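Local coordinates for DNA helicase assembly protein (Enterobacteria phage T4, PDB 1C1K) that loads the replicative helicase onto single-stranded DNA covered by its binding protein at phage replication forks, coordinating leading- and lagging-strand synthesis, at residues Met6-Gly16 / Ser63-Leu73. Numbering follows the deposited sequence.
Sequences MPAGGERYIDG and SEKYKLKELAL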
loop_
_atom_site.group_PDB
_atom_site.type_symbol
_atom_site.label_atom_id
_atom_site.label_comp_id
_atom_site.label_asym_id
_atom_site.label_seq_id
_atom_site.Cartn_x
_atom_site.Cartn_y
_atom_site.Cartn_z
ATOM N N MET A 6 -11.732 -6.122 -1.820
ATOM C CA MET A 6 -11.293 -7.476 -2.136
ATOM C C MET A 6 -12.096 -8.119 -3.253
ATOM O O MET A 6 -13.220 -7.708 -3.545
ATOM C CB MET A 6 -11.402 -8.360 -0.887
ATOM C CG MET A 6 -10.624 -7.852 0.317
ATOM S SD MET A 6 -8.882 -8.298 0.212
ATOM C CE MET A 6 -8.995 -10.027 0.352
ATOM N N PRO A 7 -11.516 -9.131 -3.912
ATOM C CA PRO A 7 -12.253 -9.797 -4.989
ATOM C C PRO A 7 -13.506 -10.441 -4.390
ATOM O O PRO A 7 -13.511 -10.815 -3.221
ATOM C CB PRO A 7 -11.264 -10.837 -5.518
ATOM C CG PRO A 7 -10.255 -11.005 -4.422
ATOM C CD PRO A 7 -10.168 -9.689 -3.725
ATOM N N ALA A 8 -14.566 -10.557 -5.181
ATOM C CA ALA A 8 -15.799 -11.158 -4.678
ATOM C C ALA A 8 -15.609 -12.661 -4.451
ATOM O O ALA A 8 -14.768 -13.291 -5.095
ATOM C CB ALA A 8 -16.940 -10.912 -5.655
ATOM N N GLY A 9 -16.386 -13.220 -3.527
ATOM C CA GLY A 9 -16.294 -14.642 -3.224
ATOM C C GLY A 9 -14.961 -15.031 -2.609
ATOM O O GLY A 9 -14.345 -16.024 -3.003
ATOM N N GLY A 10 -14.535 -14.251 -1.622
ATOM C CA GLY A 10 -13.263 -14.476 -0.961
ATOM C C GLY A 10 -13.058 -15.768 -0.204
ATOM O O GLY A 10 -11.923 -16.116 0.085
ATOM N N GLU A 11 -14.132 -16.482 0.126
ATOM C CA GLU A 11 -13.991 -17.739 0.861
ATOM C C GLU A 11 -13.657 -18.915 -0.051
ATOM O O GLU A 11 -13.346 -20.007 0.426
ATOM C CB GLU A 11 -15.278 -18.060 1.624
ATOM C CG GLU A 11 -15.605 -17.072 2.732
ATOM C CD GLU A 11 -14.497 -16.961 3.756
ATOM O OE1 GLU A 11 -14.079 -18.005 4.302
ATOM O OE2 GLU A 11 -14.047 -15.825 4.013
ATOM N N ARG A 12 -13.715 -18.681 -1.357
ATOM C CA ARG A 12 -13.454 -19.720 -2.352
ATOM C C ARG A 12 -12.024 -20.225 -2.462
ATOM O O ARG A 12 -11.062 -19.497 -2.221
ATOM C CB ARG A 12 -13.820 -19.223 -3.755
ATOM C CG ARG A 12 -15.278 -18.992 -4.037
ATOM C CD ARG A 12 -15.430 -18.477 -5.467
ATOM N NE ARG A 12 -14.990 -17.088 -5.600
ATOM C CZ ARG A 12 -14.502 -16.548 -6.715
ATOM N NH1 ARG A 12 -14.376 -17.272 -7.819
ATOM N NH2 ARG A 12 -14.154 -15.272 -6.732
ATOM N N TYR A 13 -11.900 -21.489 -2.856
ATOM C CA TYR A 13 -10.598 -22.078 -3.117
ATOM C C TYR A 13 -10.545 -22.126 -4.645
ATOM O O TYR A 13 -11.564 -22.379 -5.307
ATOM C CB TYR A 13 -10.493 -23.478 -2.520
ATOM C CG TYR A 13 -10.334 -23.432 -1.016
ATOM C CD1 TYR A 13 -11.430 -23.632 -0.180
ATOM C CD2 TYR A 13 -9.101 -23.117 -0.428
ATOM C CE1 TYR A 13 -11.314 -23.515 1.208
ATOM C CE2 TYR A 13 -8.977 -22.998 0.964
ATOM C CZ TYR A 13 -10.090 -23.197 1.768
ATOM O OH TYR A 13 -9.992 -23.071 3.135
ATOM N N ILE A 14 -9.367 -21.853 -5.199
ATOM C CA ILE A 14 -9.177 -21.830 -6.645
ATOM C C ILE A 14 -7.961 -22.668 -7.037
ATOM O O ILE A 14 -7.227 -23.134 -6.166
ATOM C CB ILE A 14 -9.014 -20.367 -7.131
ATOM C CG1 ILE A 14 -7.766 -19.729 -6.506
ATOM C CG2 ILE A 14 -10.252 -19.565 -6.734
ATOM C CD1 ILE A 14 -7.519 -18.297 -6.950
ATOM N N ASP A 15 -7.750 -22.871 -8.336
ATOM C CA ASP A 15 -6.619 -23.687 -8.760
ATOM C C ASP A 15 -5.313 -22.910 -8.941
ATOM O O ASP A 15 -5.281 -21.689 -8.810
ATOM C CB ASP A 15 -6.969 -24.509 -10.021
ATOM C CG ASP A 15 -7.248 -23.659 -11.253
ATOM O OD1 ASP A 15 -6.915 -22.453 -11.271
ATOM O OD2 ASP A 15 -7.803 -24.224 -12.226
ATOM N N GLY A 16 -4.237 -23.641 -9.216
ATOM C CA GLY A 16 -2.925 -23.036 -9.372
ATOM C C GLY A 16 -2.811 -21.951 -10.419
ATOM O O GLY A 16 -2.226 -20.896 -10.162
ATOM N N SER A 63 -2.428 -22.395 -3.912
ATOM C CA SER A 63 -3.805 -22.745 -4.259
ATOM C C SER A 63 -4.391 -23.867 -3.411
ATOM O O SER A 63 -5.598 -23.908 -3.167
ATOM C CB SER A 63 -3.896 -23.148 -5.736
ATOM O OG SER A 63 -3.551 -24.515 -5.914
ATOM N N GLU A 64 -3.544 -24.787 -2.969
ATOM C CA GLU A 64 -4.031 -25.910 -2.179
ATOM C C GLU A 64 -4.480 -25.509 -0.788
ATOM O O GLU A 64 -5.449 -26.045 -0.265
ATOM C CB GLU A 64 -2.939 -26.979 -2.057
ATOM C CG GLU A 64 -2.525 -27.584 -3.385
ATOM C CD GLU A 64 -1.264 -28.430 -3.297
ATOM O OE1 GLU A 64 -0.744 -28.630 -2.184
ATOM O OE2 GLU A 64 -0.795 -28.895 -4.351
ATOM N N LYS A 65 -3.787 -24.534 -0.213
ATOM C CA LYS A 65 -4.043 -24.117 1.156
ATOM C C LYS A 65 -4.835 -22.854 1.460
ATOM O O LYS A 65 -5.591 -22.825 2.432
ATOM C CB LYS A 65 -2.695 -24.024 1.877
ATOM C CG LYS A 65 -2.768 -23.500 3.296
ATOM C CD LYS A 65 -1.409 -23.575 3.967
ATOM C CE LYS A 65 -1.448 -22.977 5.362
ATOM N NZ LYS A 65 -1.694 -24.021 6.399
ATOM N N TYR A 66 -4.672 -21.817 0.646
ATOM C CA TYR A 66 -5.318 -20.541 0.926
ATOM C C TYR A 66 -6.567 -20.171 0.146
ATOM O O TYR A 66 -6.661 -20.423 -1.052
ATOM C CB TYR A 66 -4.284 -19.416 0.768
ATOM C CG TYR A 66 -3.059 -19.597 1.639
ATOM C CD1 TYR A 66 -1.892 -20.172 1.128
ATOM C CD2 TYR A 66 -3.071 -19.214 2.980
ATOM C CE1 TYR A 66 -0.770 -20.362 1.927
ATOM C CE2 TYR A 66 -1.949 -19.400 3.791
ATOM C CZ TYR A 66 -0.807 -19.976 3.257
ATOM O OH TYR A 66 0.289 -20.181 4.060
ATOM N N LYS A 67 -7.518 -19.553 0.847
ATOM C CA LYS A 67 -8.759 -19.101 0.237
ATOM C C LYS A 67 -8.433 -17.856 -0.576
ATOM O O LYS A 67 -7.393 -17.229 -0.372
ATOM C CB LYS A 67 -9.796 -18.745 1.302
ATOM C CG LYS A 67 -10.020 -19.806 2.356
ATOM C CD LYS A 67 -10.796 -19.228 3.535
ATOM C CE LYS A 67 -11.678 -20.278 4.180
ATOM N NZ LYS A 67 -12.805 -20.676 3.281
ATOM N N LEU A 68 -9.323 -17.499 -1.493
ATOM C CA LEU A 68 -9.118 -16.333 -2.344
ATOM C C LEU A 68 -8.774 -15.062 -1.563
ATOM O O LEU A 68 -7.850 -14.336 -1.934
ATOM C CB LEU A 68 -10.364 -16.093 -3.202
ATOM C CG LEU A 68 -10.360 -14.848 -4.098
ATOM C CD1 LEU A 68 -9.138 -14.860 -5.010
ATOM C CD2 LEU A 68 -11.644 -14.804 -4.926
ATOM N N LYS A 69 -9.511 -14.788 -0.490
ATOM C CA LYS A 69 -9.251 -13.590 0.308
ATOM C C LYS A 69 -7.832 -13.608 0.887
ATOM O O LYS A 69 -7.144 -12.580 0.909
ATOM C CB LYS A 69 -10.287 -13.463 1.434
ATOM C CG LYS A 69 -10.278 -14.610 2.428
ATOM C CD LYS A 69 -11.355 -14.429 3.495
ATOM C CE LYS A 69 -11.042 -15.258 4.731
ATOM N NZ LYS A 69 -12.159 -15.229 5.720
ATOM N N GLU A 70 -7.390 -14.776 1.344
ATOM C CA GLU A 70 -6.048 -14.902 1.903
ATOM C C GLU A 70 -5.000 -14.723 0.794
ATOM O O GLU A 70 -3.974 -14.060 0.990
ATOM C CB GLU A 70 -5.889 -16.271 2.572
ATOM C CG GLU A 70 -6.861 -16.495 3.734
ATOM C CD GLU A 70 -6.810 -17.905 4.306
ATOM O OE1 GLU A 70 -6.935 -18.886 3.536
ATOM O OE2 GLU A 70 -6.652 -18.036 5.540
ATOM N N LEU A 71 -5.260 -15.311 -0.370
ATOM C CA LEU A 71 -4.339 -15.200 -1.496
ATOM C C LEU A 71 -4.198 -13.730 -1.893
ATOM O O LEU A 71 -3.094 -13.244 -2.121
ATOM C CB LEU A 71 -4.855 -16.019 -2.685
ATOM C CG LEU A 71 -4.831 -17.543 -2.495
ATOM C CD1 LEU A 71 -5.740 -18.217 -3.522
ATOM C CD2 LEU A 71 -3.399 -18.051 -2.624
ATOM N N ALA A 72 -5.321 -13.022 -1.970
ATOM C CA ALA A 72 -5.295 -11.604 -2.326
ATOM C C ALA A 72 -4.431 -10.817 -1.341
ATOM O O ALA A 72 -3.609 -9.988 -1.745
ATOM C CB ALA A 72 -6.712 -11.045 -2.334
ATOM N N LEU A 73 -4.624 -11.075 -0.050
ATOM C CA LEU A 73 -3.867 -10.386 0.999
ATOM C C LEU A 73 -2.377 -10.702 0.921
ATOM O O LEU A 73 -1.542 -9.824 1.133
ATOM C CB LEU A 73 -4.412 -10.767 2.379
ATOM C CG LEU A 73 -5.785 -10.184 2.729
ATOM C CD1 LEU A 73 -6.165 -10.567 4.153
ATOM C CD2 LEU A 73 -5.750 -8.682 2.584
HETATM O O HOH W 1 -12.925 -17.881 6.818
HETATM O O HOH W 2 -7.548 -21.571 3.976
HETATM O O HOH W 3 -7.274 -21.727 -3.334
#
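S63 packs its CB against I14 O, 3.4 Å away, where the loop before helix 16-30 meets the junction of helices 56-65 and 68-81 in this mainly alpha-helical, two-domain protein; E11, K67 and K69 form a salt-bridge network. Small enough to fit here, S63 turns its hydroxyl back to Q60 O. The Y13 ring brings its edge to K65 O, a water joining that oxygen to Y13 OH and E70 OE1. K67, the N-cap residue, runs its flexible chain past Y13, with CG 3.4 Å from Y13 CZ. Bends at chi3 and chi4 carry NZ to E11, to donate to the backbone O on a lone pair and, in a salt bridge, meet OE1 from above the carboxylate plane. L68 uses its first-turn N-H, lacking a helical acceptor, to bind R12 O at 2.7 Å, nearly along the C=O axis (N-H...O 152°). Its CG packs against P7 CG, while CD2 lies alongside the R12 guanidinium, which bonds A8 O and, within the type I turn G9-R12, G9 O. K69 N donates to G10 O at 2.8 Å on a lone pair; its NZ reaches the syn lone pair of E11 OE2 at 2.6 Å, and a water links NZ to OE1. L71 meets I14 tip to tip; small A72 admits M6 CE and P7 CD. L73 CD2 touches M6 SD at 3.9 Å, the side chains crossing at about a right angle.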